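Local coordinates for protein beta sliding clamp (Streptococcus pneumoniae, PDB 2AWA) that probably encircles DNA as a ring-shaped head-to-tail dimer, tethering DNA polymerases and other proteins to it and making their synthesis processive, at residues Phe16-Asn21 and Glu53-Ile58; Lys20-Gln25 and Asn68-Lys73. One frame throughout, in Å; residues are numbered along the deposited sequence.

Both contacts belong to the hydrophobic interior of the N-terminal clamp domain, and their centres lie 5 Å apart. They set out from one run of chain: strand 15-19 supplies contact 1, and helix 20-31, which follows at once, supplies contact 2. Their partners, strands 54-60 and 64-71, are antiparallel neighbours in one sheet, where Ile55 O lies 2.7 Å from Ile70 N and Glu53 O lies 2.7 Å from Gln72 N, both probable hydrogen bonds. Ile18 touches Ile55 and Ile70 alike, so the two contacts merge into one apolar core. Neither pair of segments is touched by the other subunit of the dimer.

Contact 1 (Phe16-Asn21 and Glu53-Ile58); sequences FSINKN and EGITLI
The CD1 methyl of Ile55 sits on a face of the Phe16 ring, and this CH-pi contact carries most of the meeting. CD1 is 3.4 Å from the ring centroid and 17° off the ring normal, displaced toward the rim on the side of CE1, from which it is 3.2 Å away. All six ring carbons lie within about 4 Å of this one methyl. Phe16 holds its CG between its own N and carbonyl carbon (chi1 66°). In Ile55, CD1 is anti to CA (chi2 166°), so the branch through CG1 is extended and its terminal methyl reaches the ring. The two side chains cross at about a right angle, a methyl pointing at a flat surface. Phe16 also stacks on the ring of Phe108.

The remaining side-chain contact is aliphatic. Ile18, two residues further along the same strand and with its CB also directed toward 53-58, brings its CD1 to 4.3 Å from Ile55 CD1, a looser approach than that of the ring. All three touching side chains are buried, and the backbones stay well apart, with Phe16 CA and Ile55 CA separated by 9.0 Å.

Backbone and capping bonds fix the first segment in place. Phe16 and Ile18 pair through their backbones with Phe108 and Leu106, and Asn19 occupies the N-cap of helix 20-31, its OD1 accepting a hydrogen bond from Leu22 N. Strands 15-19 and 54-60 lie in different antiparallel sheets, and their side chains meet in the core between the two sheets, as is characteristic of a DNA-clamp domain.

Contact 2 (Lys20-Gln25 and Asn68-Lys73); sequences KNLFLQ and NFISQK
Phe23 and Ile70 mark the closest backbone approach of helix 20-31 to strand 64-71, with their CA atoms 8.1 Å apart. Ile70 points its CB toward the helix and divides its two branches between two helix residues. Its CG2 methyl meets CD2 of Leu22 at 3.7 Å, the two side chains running past one another in opposite directions. In Leu22, chi1 sets CG anti to the backbone N, and the further turn about CB-CG, 137°, brings CD2 to Ile70 although the CB does not aim there.

This is a helix laid against the sheet of the N-terminal clamp domain; in the DNA-clamp fold such helices back the sheets on the side facing the central channel of the ring. Ile18 of strand 15-19 touches both Phe23 and Ile70, joining the second sheet to the same core.

The other branch of Ile70 runs through CG1 to CD1, which comes to 4.1 Å from CD1 of Phe23. This methyl lies at the edge of the aromatic ring, near its plane, and the side chains cross at about a right angle. Phe23 directs its CB away from the strand, and the ring carbon CD1, next to CG, is the atom that meets Ile70. At the start of the strand segment, Asn68 ND2 gives a hydrogen bond to Ala26 O.

Contact 1 (Phe16-Asn21 and Glu53-Ile58)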
ATOM      1  N   PHE B  16      24.657   0.583 -26.424  1.00 62.67           N
ATOM      2  CA  PHE B  16      23.410   0.796 -27.143  1.00 63.33           C
ATOM      3  C   PHE B  16      22.648   1.958 -26.536  1.00 64.79           C
ATOM      4  O   PHE B  16      22.985   2.441 -25.438  1.00 65.11           O
ATOM      5  CB  PHE B  16      22.537  -0.460 -27.099  1.00 62.66           C
ATOM      6  CG  PHE B  16      22.038  -0.802 -25.727  1.00 57.46           C
ATOM      7  CD1 PHE B  16      20.843  -0.288 -25.263  1.00 57.37           C
ATOM      8  CD2 PHE B  16      22.769  -1.629 -24.898  1.00 60.00           C
ATOM      9  CE1 PHE B  16      20.386  -0.598 -24.011  1.00 53.04           C
ATOM     10  CE2 PHE B  16      22.317  -1.939 -23.625  1.00 58.41           C
ATOM     11  CZ  PHE B  16      21.123  -1.426 -23.189  1.00 57.15           C
ATOM     12  N   SER B  17      21.618   2.396 -27.257  1.00 65.27           N
ATOM     13  CA  SER B  17      20.684   3.405 -26.744  1.00 65.28           C
ATOM     14  C   SER B  17      19.256   2.952 -27.031  1.00 63.36           C
ATOM     15  O   SER B  17      19.032   2.161 -27.955  1.00 60.30           O
ATOM     16  CB  SER B  17      20.953   4.772 -27.364  1.00 63.99           C
ATOM     17  OG  SER B  17      20.747   4.705 -28.760  1.00 63.33           O
ATOM     18  N   ILE B  18      18.312   3.476 -26.242  1.00 61.21           N
ATOM     19  CA  ILE B  18      16.964   2.943 -26.181  1.00 60.73           C
ATOM     20  C   ILE B  18      16.010   3.922 -25.538  1.00 59.63           C
ATOM     21  O   ILE B  18      16.427   4.792 -24.779  1.00 61.45           O
ATOM     22  CB  ILE B  18      16.954   1.652 -25.326  1.00 62.71           C
ATOM     23  CG1 ILE B  18      15.643   0.879 -25.501  1.00 66.08           C
ATOM     24  CG2 ILE B  18      17.196   1.982 -23.838  1.00 63.31           C
ATOM     25  CD1 ILE B  18      15.762  -0.560 -25.135  1.00 65.57           C
ATOM     26  N   ASN B  19      14.726   3.746 -25.815  1.00 58.47           N
ATOM     27  CA  ASN B  19      13.660   4.551 -25.209  1.00 58.43           C
ATOM     28  C   ASN B  19      13.503   4.143 -23.728  1.00 57.69           C
ATOM     29  O   ASN B  19      13.287   2.985 -23.421  1.00 56.36           O
ATOM     30  CB  ASN B  19      12.374   4.390 -26.061  1.00 58.12           C
ATOM     31  CG  ASN B  19      11.109   4.859 -25.363  1.00 63.24           C
ATOM     32  OD1 ASN B  19      10.502   4.115 -24.592  1.00 63.95           O
ATOM     33  ND2 ASN B  19      10.672   6.074 -25.675  1.00 71.58           N
ATOM     34  N   LYS B  20      13.650   5.089 -22.804  1.00 60.46           N
ATOM     35  CA  LYS B  20      13.637   4.763 -21.370  1.00 60.65           C
ATOM     36  C   LYS B  20      12.418   3.946 -20.949  1.00 58.94           C
ATOM     37  O   LYS B  20      12.568   2.947 -20.244  1.00 57.73           O
ATOM     38  CB  LYS B  20      13.752   6.015 -20.490  1.00 61.58           C
ATOM     39  CG  LYS B  20      13.720   5.706 -18.953  1.00 62.75           C
ATOM     40  CD  LYS B  20      13.577   6.961 -18.095  1.00 64.65           C
ATOM     41  CE  LYS B  20      12.138   7.427 -18.032  1.00 72.73           C
ATOM     42  NZ  LYS B  20      12.024   8.821 -17.532  1.00 79.08           N
ATOM     43  N   ASN B  21      11.223   4.341 -21.381  1.00 59.18           N
ATOM     44  CA  ASN B  21      10.010   3.622 -20.952  1.00 61.27           C
ATOM     45  C   ASN B  21       9.860   2.188 -21.473  1.00 62.25           C
ATOM     46  O   ASN B  21       9.495   1.307 -20.713  1.00 65.00           O
ATOM     47  CB  ASN B  21       8.759   4.428 -21.253  1.00 59.79           C
ATOM     48  CG  ASN B  21       8.670   5.671 -20.402  1.00 69.11           C
ATOM     49  OD1 ASN B  21       9.385   5.809 -19.387  1.00 61.09           O
ATOM     50  ND2 ASN B  21       7.798   6.595 -20.802  1.00 72.14           N
ATOM     51  N   GLU B  53      20.772  -8.476 -33.344  1.00 68.87           N
ATOM     52  CA  GLU B  53      19.328  -8.469 -33.540  1.00 66.97           C
ATOM     53  C   GLU B  53      18.624  -7.643 -32.456  1.00 64.48           C
ATOM     54  O   GLU B  53      17.559  -7.083 -32.698  1.00 64.09           O
ATOM     55  CB  GLU B  53      18.772  -9.905 -33.598  1.00 67.50           C
ATOM     56  CG  GLU B  53      19.478 -10.873 -34.605  1.00 67.89           C
ATOM     57  CD  GLU B  53      19.774 -10.250 -35.968  1.00 62.68           C
ATOM     58  N   GLY B  54      19.225  -7.558 -31.273  1.00 62.00           N
ATOM     59  CA  GLY B  54      18.613  -6.841 -30.166  1.00 60.71           C
ATOM     60  C   GLY B  54      19.178  -7.167 -28.795  1.00 61.13           C
ATOM     61  O   GLY B  54      20.223  -7.788 -28.668  1.00 59.19           O
ATOM     62  N   ILE B  55      18.460  -6.725 -27.765  1.00 63.25           N
ATOM     63  CA  ILE B  55      18.830  -6.919 -26.379  1.00 63.90           C
ATOM     64  C   ILE B  55      17.942  -7.992 -25.765  1.00 64.61           C
ATOM     65  O   ILE B  55      16.738  -8.031 -26.027  1.00 65.78           O
ATOM     66  CB  ILE B  55      18.592  -5.634 -25.609  1.00 65.95           C
ATOM     67  CG1 ILE B  55      19.585  -4.569 -26.044  1.00 68.91           C
ATOM     68  CG2 ILE B  55      18.681  -5.864 -24.111  1.00 70.63           C
ATOM     69  CD1 ILE B  55      19.175  -3.185 -25.561  1.00 75.97           C
ATOM     70  N   THR B  56      18.536  -8.848 -24.935  1.00 64.61           N
ATOM     71  CA  THR B  56      17.807  -9.882 -24.213  1.00 62.70           C
ATOM     72  C   THR B  56      18.020  -9.670 -22.728  1.00 61.17           C
ATOM     73  O   THR B  56      19.144  -9.549 -22.263  1.00 56.38           O
ATOM     74  CB  THR B  56      18.294 -11.291 -24.574  1.00 63.68           C
ATOM     75  OG1 THR B  56      18.342 -11.444 -25.995  1.00 61.74           O
ATOM     76  CG2 THR B  56      17.349 -12.356 -24.000  1.00 68.62           C
ATOM     77  N   LEU B  57      16.919  -9.619 -21.991  1.00 63.63           N
ATOM     78  CA  LEU B  57      16.952  -9.490 -20.533  1.00 64.31           C
ATOM     79  C   LEU B  57      16.626 -10.823 -19.898  1.00 62.93           C
ATOM     80  O   LEU B  57      15.526 -11.338 -20.072  1.00 62.05           O
ATOM     81  CB  LEU B  57      15.937  -8.448 -20.072  1.00 64.82           C
ATOM     82  CG  LEU B  57      16.193  -7.062 -20.650  1.00 67.83           C
ATOM     83  CD1 LEU B  57      15.032  -6.153 -20.333  1.00 74.55           C
ATOM     84  CD2 LEU B  57      17.503  -6.492 -20.129  1.00 73.23           C
ATOM     85  N   ILE B  58      17.584 -11.367 -19.153  1.00 62.87           N
ATOM     86  CA  ILE B  58      17.393 -12.648 -18.469  1.00 62.91           C
ATOM     87  C   ILE B  58      17.332 -12.513 -16.944  1.00 60.70           C
ATOM     88  O   ILE B  58      18.167 -11.852 -16.321  1.00 62.00           O
ATOM     89  CB  ILE B  58      18.446 -13.687 -18.896  1.00 62.10           C
ATOM     90  CG1 ILE B  58      18.325 -13.926 -20.405  1.00 62.05           C
ATOM     91  CG2 ILE B  58      18.240 -14.989 -18.135  1.00 61.65           C
ATOM     92  CD1 ILE B  58      19.329 -14.920 -20.978  1.00 63.39           C
TER

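Contact 2 (Lys20-Gln25 and Asn68-Lys73)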
ATOM      1  N   LYS B  20      13.650   5.089 -22.804  1.00 60.46           N
ATOM      2  CA  LYS B  20      13.637   4.763 -21.370  1.00 60.65           C
ATOM      3  C   LYS B  20      12.418   3.946 -20.949  1.00 58.94           C
ATOM      4  O   LYS B  20      12.568   2.947 -20.244  1.00 57.73           O
ATOM      5  CB  LYS B  20      13.752   6.015 -20.490  1.00 61.58           C
ATOM      6  CG  LYS B  20      13.720   5.706 -18.953  1.00 62.75           C
ATOM      7  CD  LYS B  20      13.577   6.961 -18.095  1.00 64.65           C
ATOM      8  CE  LYS B  20      12.138   7.427 -18.032  1.00 72.73           C
ATOM      9  NZ  LYS B  20      12.024   8.821 -17.532  1.00 79.08           N
ATOM     10  N   ASN B  21      11.223   4.341 -21.381  1.00 59.18           N
ATOM     11  CA  ASN B  21      10.010   3.622 -20.952  1.00 61.27           C
ATOM     12  C   ASN B  21       9.860   2.188 -21.473  1.00 62.25           C
ATOM     13  O   ASN B  21       9.495   1.307 -20.713  1.00 65.00           O
ATOM     14  CB  ASN B  21       8.759   4.428 -21.253  1.00 59.79           C
ATOM     15  CG  ASN B  21       8.670   5.671 -20.402  1.00 69.11           C
ATOM     16  OD1 ASN B  21       9.385   5.809 -19.387  1.00 61.09           O
ATOM     17  ND2 ASN B  21       7.798   6.595 -20.802  1.00 72.14           N
ATOM     18  N   LEU B  22      10.136   1.936 -22.747  1.00 63.17           N
ATOM     19  CA  LEU B  22      10.023   0.569 -23.243  1.00 63.92           C
ATOM     20  C   LEU B  22      11.073  -0.317 -22.576  1.00 63.79           C
ATOM     21  O   LEU B  22      10.790  -1.484 -22.267  1.00 63.74           O
ATOM     22  CB  LEU B  22      10.138   0.495 -24.762  1.00 64.59           C
ATOM     23  CG  LEU B  22       9.711  -0.875 -25.310  1.00 68.46           C
ATOM     24  CD1 LEU B  22       8.855  -0.734 -26.556  1.00 69.45           C
ATOM     25  CD2 LEU B  22      10.912  -1.768 -25.580  1.00 69.97           C
ATOM     26  N   PHE B  23      12.261   0.249 -22.327  1.00 61.76           N
ATOM     27  CA  PHE B  23      13.326  -0.456 -21.612  1.00 59.75           C
ATOM     28  C   PHE B  23      12.829  -0.787 -20.229  1.00 61.83           C
ATOM     29  O   PHE B  23      12.845  -1.940 -19.818  1.00 62.38           O
ATOM     30  CB  PHE B  23      14.585   0.413 -21.545  1.00 58.69           C
ATOM     31  CG  PHE B  23      15.832  -0.300 -21.042  1.00 57.73           C
ATOM     32  CD1 PHE B  23      16.145  -1.585 -21.437  1.00 66.59           C
ATOM     33  CD2 PHE B  23      16.744   0.372 -20.242  1.00 63.95           C
ATOM     34  CE1 PHE B  23      17.297  -2.204 -20.988  1.00 65.56           C
ATOM     35  CE2 PHE B  23      17.900  -0.246 -19.803  1.00 63.26           C
ATOM     36  CZ  PHE B  23      18.168  -1.539 -20.172  1.00 58.60           C
ATOM     37  N   LEU B  24      12.348   0.234 -19.522  1.00 64.22           N
ATOM     38  CA  LEU B  24      11.896   0.074 -18.137  1.00 65.50           C
ATOM     39  C   LEU B  24      10.793  -0.968 -18.008  1.00 65.45           C
ATOM     40  O   LEU B  24      10.718  -1.674 -17.004  1.00 66.90           O
ATOM     41  CB  LEU B  24      11.407   1.407 -17.566  1.00 64.65           C
ATOM     42  CG  LEU B  24      11.166   1.450 -16.058  1.00 66.87           C
ATOM     43  CD1 LEU B  24      12.439   1.140 -15.264  1.00 70.23           C
ATOM     44  CD2 LEU B  24      10.638   2.811 -15.664  1.00 67.28           C
ATOM     45  N   GLN B  25       9.935  -1.061 -19.016  1.00 63.71           N
ATOM     46  CA  GLN B  25       8.849  -2.023 -18.975  1.00 63.75           C
ATOM     47  C   GLN B  25       9.415  -3.426 -19.062  1.00 61.75           C
ATOM     48  O   GLN B  25       9.116  -4.261 -18.246  1.00 63.32           O
ATOM     49  CB  GLN B  25       7.849  -1.786 -20.106  1.00 65.03           C
ATOM     50  CG  GLN B  25       6.598  -2.620 -19.929  1.00 72.80           C
ATOM     51  CD  GLN B  25       5.758  -2.711 -21.168  1.00 81.05           C
ATOM     52  OE1 GLN B  25       5.810  -1.838 -22.038  1.00 89.83           O
ATOM     53  NE2 GLN B  25       4.968  -3.777 -21.262  1.00 89.34           N
ATOM     54  N   ASN B  68      13.232 -11.906 -21.673  1.00 64.34           N
ATOM     55  CA  ASN B  68      12.511 -10.852 -22.369  1.00 63.30           C
ATOM     56  C   ASN B  68      13.422 -10.155 -23.384  1.00 61.22           C
ATOM     57  O   ASN B  68      14.372  -9.471 -23.028  1.00 58.21           O
ATOM     58  CB  ASN B  68      12.008  -9.855 -21.341  1.00 64.50           C
ATOM     59  CG  ASN B  68      10.913  -8.996 -21.852  1.00 61.47           C
ATOM     60  OD1 ASN B  68      10.420  -9.159 -22.972  1.00 66.87           O
ATOM     61  ND2 ASN B  68      10.509  -8.062 -21.027  1.00 57.69           N
ATOM     62  N   PHE B  69      13.096 -10.334 -24.649  1.00 60.16           N
ATOM     63  CA  PHE B  69      13.882  -9.821 -25.756  1.00 59.84           C
ATOM     64  C   PHE B  69      13.285  -8.518 -26.324  1.00 59.78           C
ATOM     65  O   PHE B  69      12.090  -8.439 -26.589  1.00 59.20           O
ATOM     66  CB  PHE B  69      13.920 -10.931 -26.811  1.00 58.72           C
ATOM     67  CG  PHE B  69      14.481 -10.530 -28.118  1.00 52.98           C
ATOM     68  CD1 PHE B  69      15.847 -10.375 -28.283  1.00 59.69           C
ATOM     69  CD2 PHE B  69      13.653 -10.372 -29.219  1.00 57.46           C
ATOM     70  CE1 PHE B  69      16.389 -10.045 -29.535  1.00 59.41           C
ATOM     71  CE2 PHE B  69      14.185 -10.054 -30.472  1.00 54.81           C
ATOM     72  CZ  PHE B  69      15.556  -9.888 -30.622  1.00 54.69           C
ATOM     73  N   ILE B  70      14.126  -7.501 -26.489  1.00 60.82           N
ATOM     74  CA  ILE B  70      13.758  -6.279 -27.215  1.00 62.92           C
ATOM     75  C   ILE B  70      14.528  -6.272 -28.520  1.00 62.33           C
ATOM     76  O   ILE B  70      15.737  -6.151 -28.502  1.00 63.04           O
ATOM     77  CB  ILE B  70      14.158  -4.997 -26.432  1.00 63.51           C
ATOM     78  CG1 ILE B  70      13.633  -5.042 -25.010  1.00 61.83           C
ATOM     79  CG2 ILE B  70      13.647  -3.747 -27.145  1.00 64.65           C
ATOM     80  CD1 ILE B  70      14.296  -4.038 -24.081  1.00 64.18           C
ATOM     81  N   SER B  71      13.853  -6.405 -29.651  1.00 64.75           N
ATOM     82  CA  SER B  71      14.557  -6.402 -30.946  1.00 66.17           C
ATOM     83  C   SER B  71      14.904  -4.981 -31.429  1.00 67.74           C
ATOM     84  O   SER B  71      14.134  -4.031 -31.231  1.00 65.35           O
ATOM     85  CB  SER B  71      13.736  -7.092 -32.028  1.00 64.87           C
ATOM     86  OG  SER B  71      12.986  -6.148 -32.755  1.00 66.96           O
ATOM     87  N   GLN B  72      16.065  -4.870 -32.080  1.00 70.09           N
ATOM     88  CA  GLN B  72      16.516  -3.638 -32.739  1.00 71.72           C
ATOM     89  C   GLN B  72      15.419  -3.069 -33.637  1.00 72.65           C
ATOM     90  O   GLN B  72      15.148  -1.867 -33.590  1.00 72.14           O
ATOM     91  CB  GLN B  72      17.794  -3.928 -33.555  1.00 72.18           C
ATOM     92  CG  GLN B  72      18.288  -2.824 -34.513  1.00 72.07           C
ATOM     93  CD  GLN B  72      19.202  -3.378 -35.607  1.00 72.56           C
ATOM     94  N   LYS B  73      14.779  -3.943 -34.419  1.00 73.57           N
ATOM     95  CA  LYS B  73      13.798  -3.530 -35.429  1.00 75.03           C
ATOM     96  C   LYS B  73      12.449  -3.072 -34.853  1.00 76.41           C
ATOM     97  O   LYS B  73      11.600  -2.576 -35.596  1.00 75.96           O
ATOM     98  CB  LYS B  73      13.579  -4.649 -36.462  1.00 75.39           C
ATOM     99  CG  LYS B  73      14.822  -5.004 -37.294  1.00 74.75           C
ATOM    100  CD  LYS B  73      14.582  -6.220 -38.201  1.00 74.02           C
TER